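Local atomic coordinates of phosphoenolpyruvate--protein phosphotransferase (Escherichia coli, PDB entry 5T12), a protein that probably transfers the phosphoryl group of phosphoenolpyruvate to the carrier protein NPr in the nitrogen-metabolic phosphotransferase system, this chain being its N-terminal domain. Residues V11-G16 against T214-G219; P151-L156 against R173-V178; S208-R213 against G222-D227. The protein carries 1 engineered substitution. All coordinates share one frame; numbering follows the deposited sequence.

Contact 1. Residues V11-G16 against T214-G219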
ATOM      1  N   VAL A  11      -8.243   4.933  16.056  1.00 31.81           N
ATOM      2  CA  VAL A  11      -8.306   6.387  16.013  1.00 32.29           C
ATOM      3  C   VAL A  11      -6.931   6.908  15.617  1.00 33.31           C
ATOM      4  O   VAL A  11      -5.906   6.369  16.049  1.00 41.21           O
ATOM      5  CB  VAL A  11      -8.748   6.992  17.365  1.00 30.22           C
ATOM      6  CG1 VAL A  11      -8.858   8.509  17.271  1.00 36.63           C
ATOM      7  CG2 VAL A  11     -10.070   6.393  17.819  1.00 40.90           C
ATOM      8  N   ALA A  12      -6.909   7.948  14.787  1.00 26.43           N
ATOM      9  CA  ALA A  12      -5.658   8.554  14.358  1.00 30.64           C
ATOM     10  C   ALA A  12      -5.901  10.016  14.015  1.00 29.57           C
ATOM     11  O   ALA A  12      -6.995  10.396  13.593  1.00 36.01           O
ATOM     12  CB  ALA A  12      -5.057   7.822  13.152  1.00 18.91           C
ATOM     13  N   ILE A  13      -4.868  10.831  14.210  1.00 26.71           N
ATOM     14  CA  ILE A  13      -4.890  12.241  13.844  1.00 31.02           C
ATOM     15  C   ILE A  13      -3.597  12.556  13.105  1.00 24.67           C
ATOM     16  O   ILE A  13      -2.506  12.240  13.591  1.00 30.64           O
ATOM     17  CB  ILE A  13      -5.069  13.155  15.073  1.00 27.99           C
ATOM     18  CG1 ILE A  13      -5.036  14.627  14.657  1.00 32.66           C
ATOM     19  CG2 ILE A  13      -4.021  12.857  16.144  1.00 31.48           C
ATOM     20  CD1 ILE A  13      -5.346  15.589  15.782  1.00 39.30           C
ATOM     21  N   ALA A  14      -3.722  13.156  11.923  1.00 30.41           N
ATOM     22  CA  ALA A  14      -2.563  13.439  11.088  1.00 37.40           C
ATOM     23  C   ALA A  14      -2.990  14.326   9.930  1.00 36.43           C
ATOM     24  O   ALA A  14      -4.182  14.506   9.665  1.00 33.44           O
ATOM     25  CB  ALA A  14      -1.917  12.153  10.558  1.00 19.51           C
ATOM     26  N   GLU A  15      -1.992  14.875   9.245  1.00 39.05           N
ATOM     27  CA  GLU A  15      -2.235  15.645   8.033  1.00 38.31           C
ATOM     28  C   GLU A  15      -2.733  14.732   6.919  1.00 35.35           C
ATOM     29  O   GLU A  15      -2.255  13.607   6.757  1.00 38.57           O
ATOM     30  CB  GLU A  15      -0.951  16.361   7.609  1.00 33.69           C
ATOM     31  CG  GLU A  15      -0.806  16.606   6.115  1.00 51.91           C
ATOM     32  CD  GLU A  15       0.615  16.970   5.724  1.00 62.48           C
ATOM     33  OE1 GLU A  15       1.476  17.049   6.625  1.00 52.28           O
ATOM     34  OE2 GLU A  15       0.873  17.172   4.519  1.00 70.00           O
ATOM     35  N   GLY A  16      -3.710  15.216   6.156  1.00 31.24           N
ATOM     36  CA  GLY A  16      -4.202  14.458   5.016  1.00 31.56           C
ATOM     37  C   GLY A  16      -3.218  14.507   3.857  1.00 30.35           C
ATOM     38  O   GLY A  16      -2.580  15.527   3.596  1.00 35.35           O
ATOM     39  N   THR A 214      -5.144  18.889   8.502  1.00 44.92           N
ATOM     40  CA  THR A 214      -5.183  17.990   9.647  1.00 33.87           C
ATOM     41  C   THR A 214      -6.527  17.274   9.705  1.00 28.84           C
ATOM     42  O   THR A 214      -7.583  17.899   9.569  1.00 32.34           O
ATOM     43  CB  THR A 214      -4.941  18.762  10.943  1.00 33.62           C
ATOM     44  OG1 THR A 214      -3.642  19.366  10.907  1.00 34.29           O
ATOM     45  CG2 THR A 214      -5.026  17.829  12.146  1.00 24.84           C
ATOM     46  N   LEU A 215      -6.487  15.961   9.909  1.00 30.22           N
ATOM     47  CA  LEU A 215      -7.686  15.141   9.953  1.00 31.92           C
ATOM     48  C   LEU A 215      -7.638  14.216  11.159  1.00 25.94           C
ATOM     49  O   LEU A 215      -6.564  13.802  11.603  1.00 27.43           O
ATOM     50  CB  LEU A 215      -7.841  14.301   8.677  1.00 42.49           C
ATOM     51  CG  LEU A 215      -7.699  14.992   7.321  1.00 49.92           C
ATOM     52  CD1 LEU A 215      -7.662  13.955   6.212  1.00 31.99           C
ATOM     53  CD2 LEU A 215      -8.828  15.981   7.091  1.00 51.87           C
ATOM     54  N   ILE A 216      -8.817  13.898  11.688  1.00 27.87           N
ATOM     55  CA  ILE A 216      -8.987  12.845  12.683  1.00 25.66           C
ATOM     56  C   ILE A 216      -9.893  11.786  12.075  1.00 29.66           C
ATOM     57  O   ILE A 216     -11.059  12.064  11.765  1.00 33.44           O
ATOM     58  CB  ILE A 216      -9.582  13.372  13.999  1.00 32.86           C
ATOM     59  CG1 ILE A 216      -8.682  14.441  14.619  1.00 41.81           C
ATOM     60  CG2 ILE A 216      -9.791  12.225  14.979  1.00 39.31           C
ATOM     61  CD1 ILE A 216      -9.165  14.922  15.972  1.00 38.44           C
ATOM     62  N   VAL A 217      -9.363  10.581  11.898  1.00 28.21           N
ATOM     63  CA  VAL A 217     -10.136   9.452  11.394  1.00 32.09           C
ATOM     64  C   VAL A 217     -10.532   8.578  12.575  1.00 29.32           C
ATOM     65  O   VAL A 217      -9.682   8.183  13.383  1.00 28.86           O
ATOM     66  CB  VAL A 217      -9.347   8.655  10.338  1.00 26.00           C
ATOM     67  CG1 VAL A 217      -7.941   8.339  10.829  1.00 30.18           C
ATOM     68  CG2 VAL A 217     -10.090   7.379   9.968  1.00 37.72           C
ATOM     69  N   ASP A 218     -11.828   8.299  12.691  1.00 30.84           N
ATOM     70  CA  ASP A 218     -12.381   7.487  13.773  1.00 37.06           C
ATOM     71  C   ASP A 218     -12.993   6.240  13.145  1.00 32.43           C
ATOM     72  O   ASP A 218     -14.095   6.290  12.589  1.00 39.73           O
ATOM     73  CB  ASP A 218     -13.407   8.282  14.580  1.00 37.73           C
ATOM     74  CG  ASP A 218     -14.098   7.445  15.643  1.00 37.41           C
ATOM     75  OD1 ASP A 218     -13.543   6.400  16.046  1.00 50.72           O
ATOM     76  OD2 ASP A 218     -15.198   7.841  16.082  1.00 54.98           O
ATOM     77  N   GLY A 219     -12.270   5.122  13.232  1.00 34.24           N
ATOM     78  CA  GLY A 219     -12.722   3.864  12.672  1.00 33.75           C
ATOM     79  C   GLY A 219     -13.652   3.057  13.545  1.00 37.09           C
ATOM     80  O   GLY A 219     -14.206   2.056  13.081  1.00 43.52           O
TER

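Contact 2. Residues P151-L156 against R173-V178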
ATOM      1  N   PRO A 151       4.654  13.076   4.380  1.00 39.46           N
ATOM      2  CA  PRO A 151       4.794  13.736   5.681  1.00 36.69           C
ATOM      3  C   PRO A 151       5.322  12.758   6.720  1.00 30.77           C
ATOM      4  O   PRO A 151       5.380  11.547   6.503  1.00 41.12           O
ATOM      5  CB  PRO A 151       3.368  14.192   6.012  1.00 25.05           C
ATOM      6  CG  PRO A 151       2.636  14.171   4.698  1.00 37.66           C
ATOM      7  CD  PRO A 151       3.257  13.060   3.913  1.00 32.03           C
ATOM      8  N   GLU A 152       5.718  13.307   7.871  1.00 31.41           N
ATOM      9  CA  GLU A 152       6.208  12.458   8.954  1.00 38.80           C
ATOM     10  C   GLU A 152       5.137  11.471   9.398  1.00 41.58           C
ATOM     11  O   GLU A 152       5.422  10.290   9.629  1.00 34.57           O
ATOM     12  CB  GLU A 152       6.675  13.318  10.126  1.00 49.03           C
ATOM     13  CG  GLU A 152       7.495  12.565  11.157  1.00 65.08           C
ATOM     14  CD  GLU A 152       7.956  13.453  12.294  1.00 80.10           C
ATOM     15  OE1 GLU A 152       7.092  14.012  13.002  1.00 89.23           O
ATOM     16  OE2 GLU A 152       9.183  13.601  12.475  1.00 97.42           O
ATOM     17  N   ARG A 153       3.899  11.941   9.526  1.00 31.60           N
ATOM     18  CA  ARG A 153       2.727  11.099   9.714  1.00 22.94           C
ATOM     19  C   ARG A 153       1.617  11.653   8.836  1.00 22.36           C
ATOM     20  O   ARG A 153       1.480  12.873   8.707  1.00 23.87           O
ATOM     21  CB  ARG A 153       2.272  11.065  11.179  1.00 28.93           C
ATOM     22  CG  ARG A 153       3.276  10.461  12.146  1.00 43.77           C
ATOM     23  CD  ARG A 153       3.460   8.974  11.900  1.00 45.15           C
ATOM     24  NE  ARG A 153       4.066   8.309  13.049  1.00 49.63           N
ATOM     25  CZ  ARG A 153       5.374   8.213  13.254  1.00 43.16           C
ATOM     26  NH1 ARG A 153       6.225   8.741  12.384  1.00 43.52           N
ATOM     27  NH2 ARG A 153       5.834   7.590  14.330  1.00 55.27           N
ATOM     28  N   PHE A 154       0.834  10.769   8.221  1.00 23.89           N
ATOM     29  CA  PHE A 154      -0.235  11.233   7.351  1.00 28.98           C
ATOM     30  C   PHE A 154      -1.386  10.240   7.348  1.00 26.23           C
ATOM     31  O   PHE A 154      -1.228   9.065   7.692  1.00 23.27           O
ATOM     32  CB  PHE A 154       0.260  11.478   5.916  1.00 31.33           C
ATOM     33  CG  PHE A 154       0.781  10.246   5.224  1.00 31.24           C
ATOM     34  CD1 PHE A 154       2.120   9.903   5.312  1.00 35.29           C
ATOM     35  CD2 PHE A 154      -0.062   9.448   4.465  1.00 25.03           C
ATOM     36  CE1 PHE A 154       2.605   8.778   4.668  1.00 25.47           C
ATOM     37  CE2 PHE A 154       0.418   8.322   3.822  1.00 29.06           C
ATOM     38  CZ  PHE A 154       1.753   7.988   3.923  1.00 31.84           C
ATOM     39  N   ILE A 155      -2.553  10.743   6.957  1.00 28.90           N
ATOM     40  CA  ILE A 155      -3.742   9.935   6.717  1.00 26.02           C
ATOM     41  C   ILE A 155      -3.984   9.917   5.216  1.00 32.37           C
ATOM     42  O   ILE A 155      -4.167  10.974   4.597  1.00 28.56           O
ATOM     43  CB  ILE A 155      -4.966  10.483   7.466  1.00 33.41           C
ATOM     44  CG1 ILE A 155      -4.752  10.389   8.977  1.00 35.43           C
ATOM     45  CG2 ILE A 155      -6.228   9.742   7.042  1.00 27.29           C
ATOM     46  CD1 ILE A 155      -5.794  11.126   9.791  1.00 25.85           C
ATOM     47  N   LEU A 156      -3.976   8.724   4.626  1.00 30.17           N
ATOM     48  CA  LEU A 156      -4.191   8.596   3.191  1.00 28.75           C
ATOM     49  C   LEU A 156      -5.631   8.954   2.847  1.00 36.22           C
ATOM     50  O   LEU A 156      -6.572   8.383   3.406  1.00 33.89           O
ATOM     51  CB  LEU A 156      -3.869   7.176   2.730  1.00 29.98           C
ATOM     52  CG  LEU A 156      -4.222   6.850   1.277  1.00 32.96           C
ATOM     53  CD1 LEU A 156      -3.395   7.688   0.310  1.00 29.87           C
ATOM     54  CD2 LEU A 156      -4.044   5.365   0.996  1.00 30.20           C
ATOM     55  N   ARG A 173       4.769   5.646   8.566  1.00 35.87           N
ATOM     56  CA  ARG A 173       4.181   6.967   8.400  1.00 28.90           C
ATOM     57  C   ARG A 173       2.669   6.925   8.221  1.00 31.82           C
ATOM     58  O   ARG A 173       1.984   7.888   8.585  1.00 35.41           O
ATOM     59  CB  ARG A 173       4.817   7.674   7.201  1.00 36.38           C
ATOM     60  CG  ARG A 173       6.320   7.861   7.316  1.00 37.55           C
ATOM     61  CD  ARG A 173       6.829   8.760   6.206  1.00 42.86           C
ATOM     62  NE  ARG A 173       8.003   9.526   6.614  1.00 66.31           N
ATOM     63  CZ  ARG A 173       9.216   9.372   6.096  1.00 72.67           C
ATOM     64  NH1 ARG A 173       9.420   8.483   5.134  1.00 81.29           N
ATOM     65  NH2 ARG A 173      10.222  10.115   6.533  1.00 73.86           N
ATOM     66  N   LEU A 174       2.135   5.835   7.673  1.00 41.79           N
ATOM     67  CA  LEU A 174       0.701   5.713   7.424  1.00 29.72           C
ATOM     68  C   LEU A 174      -0.005   5.355   8.725  1.00 34.22           C
ATOM     69  O   LEU A 174       0.194   4.263   9.269  1.00 28.67           O
ATOM     70  CB  LEU A 174       0.437   4.664   6.349  1.00 32.84           C
ATOM     71  CG  LEU A 174      -1.025   4.416   5.976  1.00 37.34           C
ATOM     72  CD1 LEU A 174      -1.638   5.657   5.348  1.00 25.65           C
ATOM     73  CD2 LEU A 174      -1.144   3.222   5.040  1.00 33.30           C
ATOM     74  N   VAL A 175      -0.843   6.265   9.219  1.00 32.82           N
ATOM     75  CA  VAL A 175      -1.581   6.050  10.461  1.00 28.27           C
ATOM     76  C   VAL A 175      -3.083   5.953  10.247  1.00 30.98           C
ATOM     77  O   VAL A 175      -3.801   5.582  11.190  1.00 35.15           O
ATOM     78  CB  VAL A 175      -1.270   7.146  11.501  1.00 29.17           C
ATOM     79  CG1 VAL A 175       0.223   7.191  11.793  1.00 26.30           C
ATOM     80  CG2 VAL A 175      -1.762   8.496  11.010  1.00 23.75           C
ATOM     81  N   GLY A 176      -3.584   6.269   9.058  1.00 25.42           N
ATOM     82  CA  GLY A 176      -5.009   6.197   8.797  1.00 28.67           C
ATOM     83  C   GLY A 176      -5.291   6.328   7.319  1.00 28.56           C
ATOM     84  O   GLY A 176      -4.458   6.816   6.547  1.00 30.38           O
ATOM     85  N   VAL A 177      -6.482   5.873   6.929  1.00 29.79           N
ATOM     86  CA  VAL A 177      -6.914   5.890   5.535  1.00 24.99           C
ATOM     87  C   VAL A 177      -8.362   6.360   5.474  1.00 26.63           C
ATOM     88  O   VAL A 177      -9.181   5.994   6.325  1.00 28.89           O
ATOM     89  CB  VAL A 177      -6.764   4.504   4.868  1.00 28.42           C
ATOM     90  CG1 VAL A 177      -7.128   4.577   3.391  1.00 26.51           C
ATOM     91  CG2 VAL A 177      -5.350   3.965   5.038  1.00 22.72           C
ATOM     92  N   VAL A 178      -8.674   7.176   4.470  1.00 24.24           N
ATOM     93  CA  VAL A 178     -10.033   7.650   4.223  1.00 28.42           C
ATOM     94  C   VAL A 178     -10.340   7.450   2.748  1.00 40.75           C
ATOM     95  O   VAL A 178      -9.681   8.045   1.886  1.00 30.77           O
ATOM     96  CB  VAL A 178     -10.219   9.125   4.609  1.00 38.90           C
ATOM     97  CG1 VAL A 178     -11.634   9.577   4.257  1.00 38.16           C
ATOM     98  CG2 VAL A 178      -9.941   9.326   6.087  1.00 31.63           C
TER

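Contact 3. Residues S208-R213 against G222-D227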
ATOM      1  N   SER A 208      -8.892  15.899  -3.127  1.00 47.69           N
ATOM      2  CA  SER A 208      -8.133  17.094  -3.470  1.00 51.00           C
ATOM      3  C   SER A 208      -8.309  18.218  -2.459  1.00 39.12           C
ATOM      4  O   SER A 208      -7.530  19.177  -2.487  1.00 47.24           O
ATOM      5  CB  SER A 208      -8.536  17.579  -4.865  1.00 52.19           C
ATOM      6  OG  SER A 208      -9.945  17.674  -4.985  1.00 62.46           O
ATOM      7  N   VAL A 209      -9.296  18.128  -1.573  1.00 49.52           N
ATOM      8  CA  VAL A 209      -9.542  19.159  -0.574  1.00 49.08           C
ATOM      9  C   VAL A 209      -8.940  18.790   0.776  1.00 43.00           C
ATOM     10  O   VAL A 209      -8.354  19.640   1.448  1.00 39.92           O
ATOM     11  CB  VAL A 209     -11.056  19.435  -0.454  1.00 57.38           C
ATOM     12  CG1 VAL A 209     -11.335  20.416   0.676  1.00 45.19           C
ATOM     13  CG2 VAL A 209     -11.589  19.977  -1.767  1.00 45.31           C
ATOM     14  N   LEU A 210      -9.065  17.526   1.189  1.00 39.70           N
ATOM     15  CA  LEU A 210      -8.461  17.092   2.443  1.00 35.41           C
ATOM     16  C   LEU A 210      -6.940  17.102   2.401  1.00 43.61           C
ATOM     17  O   LEU A 210      -6.311  16.975   3.458  1.00 33.01           O
ATOM     18  CB  LEU A 210      -8.946  15.690   2.814  1.00 44.13           C
ATOM     19  CG  LEU A 210     -10.435  15.513   3.115  1.00 48.39           C
ATOM     20  CD1 LEU A 210     -10.660  14.210   3.862  1.00 51.49           C
ATOM     21  CD2 LEU A 210     -10.982  16.693   3.904  1.00 52.18           C
ATOM     22  N   HIS A 211      -6.341  17.242   1.220  1.00 43.72           N
ATOM     23  CA  HIS A 211      -4.890  17.269   1.104  1.00 45.37           C
ATOM     24  C   HIS A 211      -4.322  18.473   1.847  1.00 39.73           C
ATOM     25  O   HIS A 211      -4.852  19.584   1.752  1.00 44.88           O
ATOM     26  CB  HIS A 211      -4.490  17.304  -0.372  1.00 33.42           C
ATOM     27  CG  HIS A 211      -3.017  17.182  -0.606  1.00 46.15           C
ATOM     28  ND1 HIS A 211      -2.278  16.103  -0.169  1.00 42.79           N
ATOM     29  CD2 HIS A 211      -2.144  18.001  -1.240  1.00 44.06           C
ATOM     30  CE1 HIS A 211      -1.015  16.266  -0.517  1.00 39.97           C
ATOM     31  NE2 HIS A 211      -0.906  17.411  -1.168  1.00 43.72           N
ATOM     32  N   ARG A 212      -3.247  18.235   2.605  1.00 40.92           N
ATOM     33  CA  ARG A 212      -2.558  19.258   3.396  1.00 54.12           C
ATOM     34  C   ARG A 212      -3.429  19.820   4.517  1.00 45.11           C
ATOM     35  O   ARG A 212      -3.246  20.967   4.931  1.00 74.22           O
ATOM     36  CB  ARG A 212      -2.047  20.407   2.521  1.00 52.19           C
ATOM     37  CG  ARG A 212      -1.149  19.997   1.377  1.00 44.03           C
ATOM     38  CD  ARG A 212      -1.083  21.127   0.376  1.00 60.09           C
ATOM     39  NE  ARG A 212      -0.396  20.753  -0.852  1.00 78.38           N
ATOM     40  CZ  ARG A 212      -0.685  21.269  -2.040  1.00 84.82           C
ATOM     41  NH1 ARG A 212      -1.657  22.165  -2.152  1.00 84.58           N
ATOM     42  NH2 ARG A 212      -0.016  20.883  -3.117  1.00 62.05           N
ATOM     43  N   ARG A 213      -4.380  19.040   5.024  1.00 39.47           N
ATOM     44  CA  ARG A 213      -5.193  19.465   6.154  1.00 46.83           C
ATOM     45  C   ARG A 213      -5.144  18.420   7.257  1.00 37.45           C
ATOM     46  O   ARG A 213      -5.114  17.216   6.984  1.00 41.57           O
ATOM     47  CB  ARG A 213      -6.651  19.712   5.749  1.00 47.46           C
ATOM     48  CG  ARG A 213      -6.887  20.996   4.972  1.00 55.70           C
ATOM     49  CD  ARG A 213      -8.287  21.532   5.235  1.00 66.74           C
ATOM     50  NE  ARG A 213      -8.757  22.397   4.158  1.00 86.32           N
ATOM     51  CZ  ARG A 213      -9.951  22.980   4.139  1.00 82.90           C
ATOM     52  NH1 ARG A 213     -10.797  22.795   5.142  1.00 51.29           N
ATOM     53  NH2 ARG A 213     -10.299  23.749   3.115  1.00 82.20           N
ATOM     54  N   GLY A 222     -17.009   5.448  12.592  1.00 38.52           N
ATOM     55  CA  GLY A 222     -17.167   5.907  11.227  1.00 41.22           C
ATOM     56  C   GLY A 222     -17.291   7.414  11.126  1.00 45.78           C
ATOM     57  O   GLY A 222     -18.186   7.930  10.450  1.00 45.24           O
ATOM     58  N   GLU A 223     -16.394   8.129  11.798  1.00 32.25           N
ATOM     59  CA  GLU A 223     -16.393   9.582  11.818  1.00 46.30           C
ATOM     60  C   GLU A 223     -15.073  10.109  11.272  1.00 44.42           C
ATOM     61  O   GLU A 223     -14.014   9.507  11.473  1.00 28.89           O
ATOM     62  CB  GLU A 223     -16.606  10.118  13.239  1.00 32.03           C
ATOM     63  CG  GLU A 223     -17.840   9.579  13.934  1.00 58.85           C
ATOM     64  CD  GLU A 223     -17.857   9.915  15.411  1.00 66.78           C
ATOM     65  OE1 GLU A 223     -16.856  10.476  15.904  1.00 43.67           O
ATOM     66  OE2 GLU A 223     -18.869   9.618  16.081  1.00 67.12           O
ATOM     67  N   LEU A 224     -15.147  11.241  10.574  1.00 47.09           N
ATOM     68  CA  LEU A 224     -13.965  11.973  10.135  1.00 36.01           C
ATOM     69  C   LEU A 224     -14.119  13.431  10.534  1.00 42.77           C
ATOM     70  O   LEU A 224     -15.160  14.041  10.273  1.00 45.14           O
ATOM     71  CB  LEU A 224     -13.749  11.869   8.622  1.00 35.85           C
ATOM     72  CG  LEU A 224     -12.539  12.676   8.135  1.00 36.47           C
ATOM     73  CD1 LEU A 224     -11.234  12.011   8.543  1.00 45.15           C
ATOM     74  CD2 LEU A 224     -12.572  12.893   6.642  1.00 44.89           C
ATOM     75  N   LEU A 225     -13.085  13.986  11.158  1.00 42.35           N
ATOM     76  CA  LEU A 225     -13.093  15.364  11.630  1.00 39.00           C
ATOM     77  C   LEU A 225     -12.077  16.168  10.832  1.00 35.11           C
ATOM     78  O   LEU A 225     -10.886  15.840  10.829  1.00 48.13           O
ATOM     79  CB  LEU A 225     -12.779  15.430  13.123  1.00 43.37           C
ATOM     80  CG  LEU A 225     -13.775  14.711  14.034  1.00 68.86           C
ATOM     81  CD1 LEU A 225     -13.374  14.858  15.491  1.00 75.44           C
ATOM     82  CD2 LEU A 225     -15.178  15.242  13.807  1.00 70.77           C
ATOM     83  N   VAL A 226     -12.543  17.218  10.165  1.00 39.06           N
ATOM     84  CA  VAL A 226     -11.682  18.088   9.371  1.00 55.34           C
ATOM     85  C   VAL A 226     -11.381  19.340  10.186  1.00 56.32           C
ATOM     86  O   VAL A 226     -12.305  20.046  10.607  1.00 49.34           O
ATOM     87  CB  VAL A 226     -12.334  18.448   8.027  1.00 51.92           C
ATOM     88  CG1 VAL A 226     -11.342  19.164   7.132  1.00 51.70           C
ATOM     89  CG2 VAL A 226     -12.875  17.197   7.346  1.00 44.22           C
ATOM     90  N   ASP A 227     -10.086  19.610  10.404  1.00 50.34           N
ATOM     91  CA  ASP A 227      -9.562  20.814  11.045  1.00 56.88           C
ATOM     92  C   ASP A 227      -9.879  20.844  12.536  1.00 47.25           C
ATOM     93  O   ASP A 227     -10.579  21.759  12.992  1.00 68.47           O
ATOM     94  CB  ASP A 227     -10.135  22.074  10.393  1.00 56.36           C
ATOM     95  CG  ASP A 227      -9.820  22.167   8.917  1.00 70.19           C
ATOM     96  OD1 ASP A 227      -8.657  21.906   8.532  1.00 79.75           O
ATOM     97  OD2 ASP A 227     -10.739  22.505   8.140  1.00 72.42           O
TER

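Contact 1. Residues V11-G16 against T214-G219
Val11-Gly16 and Thr214-Asp218 pair as antiparallel strands, from Val11 facing Asp218 to Glu15 facing Thr214, in the mixed sheet of the alpha/beta part of this N-terminal domain. A strand near the start of the chain thus closes against one almost 200 residues later. The strand axes approach to 4.4 Å and run at 139° to each other, a marked twist for neighbours in a sheet. Ala12 with Val217 and Ala14 with Leu215 are the hydrogen-bonded pairs, each joined both ways. Ala14 N donates to Leu215 O at 2.9 Å, and Leu215 N returns a bond of 2.7 Å to Ala14 O. Val217 N reaches Ala12 O at 2.9 Å. Leu215 O also takes a CA-H contact from Ile13 CA at 3.2 Å.

On the face of Val11, Ile13, Ile216 and Thr214 the two isoleucines carry the packing. Their side chains cross obliquely, Ile13 CG1 lying 3.7 Å from Ile216 CG1. Ile13 CG1 stands anti to its backbone N (chi1 178°), whereas Ile216 CG1 is anti to its carbonyl carbon (chi1 -60°), and the two CD1 ends also touch. Pro228, the first residue of helix 228-241, touches both. The other face bears Ala12, Ala14, Leu215 and Val217, and Ile155 of the neighbouring strand packs on Ala14, Leu215 and Val217. Ala12 CB sits 3.7 Å from Val217 CG1. At the far end Leu215 CD1 rests 3.7 Å from Gly16 CA, where a CB on Gly16 would collide with that methyl.

Contact 2. Residues P151-L156 against R173-V178
Phe154 and Leu156 lie against Arg173-Val178 in a parallel ladder. Phe154 N donates to Arg173 O at 3.1 Å, and Phe154 O accepts Val175 N in an almost straight bond (178° at the hydrogen). Leu156 N reaches Gly176 O at 2.8 Å, and Leu156 O takes Val178 N at 2.6 Å. The intervening Ile155 turns its backbone bonds to Glu15 and Trp17 of strand 11-18; Val177 sends its own to Pro198 and Val200. Arg153 NH1 donates to its neighbour Glu152 O at 3.3 Å, the oxygen lying in the guanidinium plane but the donor well above the carbonyl plane. Pro151 O comes near Arg173 NE at too poor an angle to bond.

Phe154 CG stands between the backbone N and the carbonyl carbon (chi1 62°). Arg173 O and Leu174 N lie over one face of the ring. Its CE1 touches Arg173 CB at 3.5 Å and CE2 meets Leu174 CD1 at 3.7 Å. An alanine here would probably open a gap beside Arg173 CB and Leu174 CD1 and leave the Trp17 and Trp150 rings without their aromatic neighbour. These adjacent parallel strands, linked through helix 163-166, form a beta-alpha-beta crossover of the PEP-utilising mobile domain.

Contact 3. Residues S208-R213 against G222-D227
Leu210 reaches tip to tip toward Leu224, its CD1 3.6 Å from Leu224 CD2, and both residues are buried. The other methyl, Leu210 CD2, lies 4.0 Å from Val226 CG2, the two side chains crossing at about a right angle. Leu215 of the intervening strand touches all three, and Ile205 covers both leucines, so the close-packed part is wholly hydrocarbon.

A type II beta turn follows from Leu210 to Arg213, with Arg213 N on Leu210 O at 3.2 Å. The turn leads from the short, weakly bonded helix 207-210 into strand 214-218, which forms a beta hairpin with strand 223-226; within it Gly222 and Glu223 both face Asp218 in a G1 beta bulge.

Past Val226 the character changes. Arg213, exposed, runs extended from CG to NE and makes a salt bridge from NH1 to Asp227 OD2 at 3.0 Å. The oxygen lies at the guanidinium edge, near its plane, and the two flat groups are turned 24° apart, yet the bond is bent to 132° and weak. Arg213 CD passes 3.3 Å from Asp227 OD1.

All three contacts reach one mixed sheet; contacts 1 and 2 pair strands of it, and contact 3 packs a turn on its strand 223-226. Contact 2 is the most buried, between parallel strands near the middle. Strand 11-18, paired with 214-218 in contact 1, has strand 154-158 of contact 2 as its other neighbour. Contacts 1 and 3 are only partly buried, with Val11, Ile13 and Thr214 exposed in the one and Arg213 in the other; the turn and strand of contact 3 flank strand 214-218. Backbone ladders dominate contacts 1 and 2, whereas contact 3 works by side chains alone. Leu224 CD1 meets Val178 CG2, so contacts 2 and 3 touch in the hydrophobic core.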